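CRISPR system Cmr subunit Cmr6 (Pyrococcus furiosus, PDB 4W8V) binds RNA as a subunit that, with Cmr1, caps the elongated type III-B Cmr ribonucleoprotein complex of CRISPR-based antiviral defence. Local coordinates at residues V205-R210 / E216-L221. Residues are numbered along the deposited sequence; the frame is centred on the assembly and turned at random.
Sequences VAVGGR and EKAFSL
Val207 and Phe219 carry the apolar part of this contact, and their CA atoms, 6.2 Å apart, are the nearest pair across the two segments. CG2 of Val207 does the touching: it lies 3.8 Å from CB of Phe219 and 3.9 Å from the backbone N of the same residue, so it rests against the root of the phenylalanine and the helix backbone beside it. The valine torsion explains this reach: with CG1 anti to the carbonyl carbon (chi1 -61°), CG2 falls between the backbone N and the carbonyl carbon, on the side turned to the helix. The same methyl is 4.3 Å from CB of Ala218, a looser touch, where the small alanine presents a single methyl on the strand-facing side of the helix.

A second kind of approach involves the aromatic ring and a backbone carbonyl. A first torsion of -174° swings the Phe219 ring away from its own amide nitrogen; the side chain leaves the flank of the helix, and its outer ring carbons come close to the strand. CE1 of Phe219 lies 3.6 Å from O of Val205, and the oxygen lies in the ring plane, at the edge. Such an approach sets a weakly positive C-H rim against the carbonyl oxygen. No hydrogen bond joins the two segments.

All four touching residues are buried. The axes of 205-209 and 216-221 approach to 8.1 Å at 153°, nearly antiparallel: the strand-turn-helix part of a beta-alpha-beta unit, consistent with the ferredoxin-like fold of RAMP proteins, in this C-terminal part of Cmr6. Strand 202-209 is an inner strand of the antiparallel sheet, between 143-149 and 13-21. Phe219 also touches Ile15 of strand 13-21, Val205 and Val207 both pack on Val222 farther along helix 212-228, and Leu221 meets Phe113 of helix 108-116.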
loop_
_atom_site.group_PDB
_atom_site.type_symbol
_atom_site.label_atom_id
_atom_site.label_comp_id
_atom_site.label_asym_id
_atom_site.label_seq_id
_atom_site.Cartn_x
_atom_site.Cartn_y
_atom_site.Cartn_z
ATOM N N VAL A 205 10.979 -6.472 -0.059
ATOM C CA VAL A 205 10.030 -5.571 0.571
ATOM C C VAL A 205 10.430 -5.359 2.021
ATOM O O VAL A 205 10.691 -6.327 2.739
ATOM C CB VAL A 205 8.602 -6.140 0.517
ATOM C CG1 VAL A 205 7.636 -5.264 1.305
ATOM C CG2 VAL A 205 8.140 -6.320 -0.939
ATOM N N ALA A 206 10.485 -4.108 2.466
ATOM C CA ALA A 206 10.997 -3.830 3.799
ATOM C C ALA A 206 10.437 -2.572 4.432
ATOM O O ALA A 206 10.081 -1.621 3.750
ATOM C CB ALA A 206 12.522 -3.730 3.747
ATOM N N VAL A 207 10.407 -2.570 5.758
ATOM C CA VAL A 207 10.078 -1.385 6.531
ATOM C C VAL A 207 11.093 -1.248 7.667
ATOM O O VAL A 207 11.663 -2.230 8.091
ATOM C CB VAL A 207 8.639 -1.444 7.107
ATOM C CG1 VAL A 207 7.614 -1.537 5.982
ATOM C CG2 VAL A 207 8.477 -2.596 8.085
ATOM N N GLY A 208 11.309 -0.029 8.153
ATOM C CA GLY A 208 12.300 0.212 9.185
ATOM C C GLY A 208 11.867 1.182 10.266
ATOM O O GLY A 208 11.009 2.034 10.048
ATOM N N GLY A 209 12.470 1.056 11.443
ATOM C CA GLY A 209 12.171 1.945 12.548
ATOM C C GLY A 209 12.929 1.562 13.798
ATOM O O GLY A 209 13.521 0.491 13.866
ATOM N N ARG A 210 12.914 2.438 14.796
ATOM C CA ARG A 210 13.627 2.177 16.041
ATOM C C ARG A 210 12.891 1.142 16.872
ATOM O O ARG A 210 13.492 0.204 17.389
ATOM C CB ARG A 210 13.792 3.457 16.855
ATOM C CG ARG A 210 14.440 4.601 16.112
ATOM C CD ARG A 210 13.671 5.876 16.389
ATOM N NE ARG A 210 14.437 7.078 16.089
ATOM C CZ ARG A 210 15.174 7.730 16.982
ATOM N NH1 ARG A 210 15.251 7.289 18.232
ATOM N NH2 ARG A 210 15.834 8.823 16.625
ATOM N N GLU A 216 7.524 -4.260 13.186
ATOM C CA GLU A 216 7.075 -5.594 12.796
ATOM C C GLU A 216 5.595 -5.613 12.448
ATOM O O GLU A 216 5.190 -6.269 11.491
ATOM C CB GLU A 216 7.363 -6.608 13.902
ATOM C CG GLU A 216 8.779 -7.155 13.858
ATOM C CD GLU A 216 9.084 -8.100 15.002
ATOM O OE1 GLU A 216 8.352 -8.070 16.018
ATOM O OE2 GLU A 216 10.061 -8.869 14.880
ATOM N N LYS A 217 4.798 -4.898 13.238
ATOM C CA LYS A 217 3.376 -4.774 12.983
ATOM C C LYS A 217 3.152 -4.137 11.618
ATOM O O LYS A 217 2.318 -4.598 10.837
ATOM C CB LYS A 217 2.705 -3.948 14.074
ATOM C CG LYS A 217 2.773 -4.585 15.442
ATOM C CD LYS A 217 1.881 -3.859 16.427
ATOM C CE LYS A 217 2.052 -4.418 17.837
ATOM N NZ LYS A 217 1.198 -3.699 18.825
ATOM N N ALA A 218 3.928 -3.092 11.342
ATOM C CA ALA A 218 3.886 -2.387 10.068
ATOM C C ALA A 218 4.117 -3.345 8.912
ATOM O O ALA A 218 3.412 -3.316 7.901
ATOM C CB ALA A 218 4.923 -1.261 10.042
ATOM N N PHE A 219 5.104 -4.204 9.080
ATOM C CA PHE A 219 5.457 -5.185 8.071
ATOM C C PHE A 219 4.295 -6.138 7.808
ATOM O O PHE A 219 4.063 -6.563 6.679
ATOM C CB PHE A 219 6.702 -5.966 8.509
ATOM C CG PHE A 219 7.220 -6.903 7.460
ATOM C CD1 PHE A 219 7.900 -6.418 6.349
ATOM C CD2 PHE A 219 7.010 -8.263 7.567
ATOM C CE1 PHE A 219 8.361 -7.276 5.370
ATOM C CE2 PHE A 219 7.482 -9.136 6.596
ATOM C CZ PHE A 219 8.158 -8.639 5.496
ATOM N N SER A 220 3.564 -6.458 8.864
ATOM C CA SER A 220 2.464 -7.403 8.774
ATOM C C SER A 220 1.298 -6.775 8.019
ATOM O O SER A 220 0.611 -7.435 7.248
ATOM C CB SER A 220 2.034 -7.845 10.172
ATOM O OG SER A 220 2.934 -8.802 10.686
ATOM N N LEU A 221 1.100 -5.485 8.231
ATOM C CA LEU A 221 0.100 -4.762 7.484
ATOM C C LEU A 221 0.492 -4.699 6.008
ATOM O O LEU A 221 -0.348 -4.856 5.135
ATOM C CB LEU A 221 -0.094 -3.361 8.075
ATOM C CG LEU A 221 -0.838 -3.330 9.413
ATOM C CD1 LEU A 221 -0.920 -1.917 9.941
ATOM C CD2 LEU A 221 -2.236 -3.942 9.268
#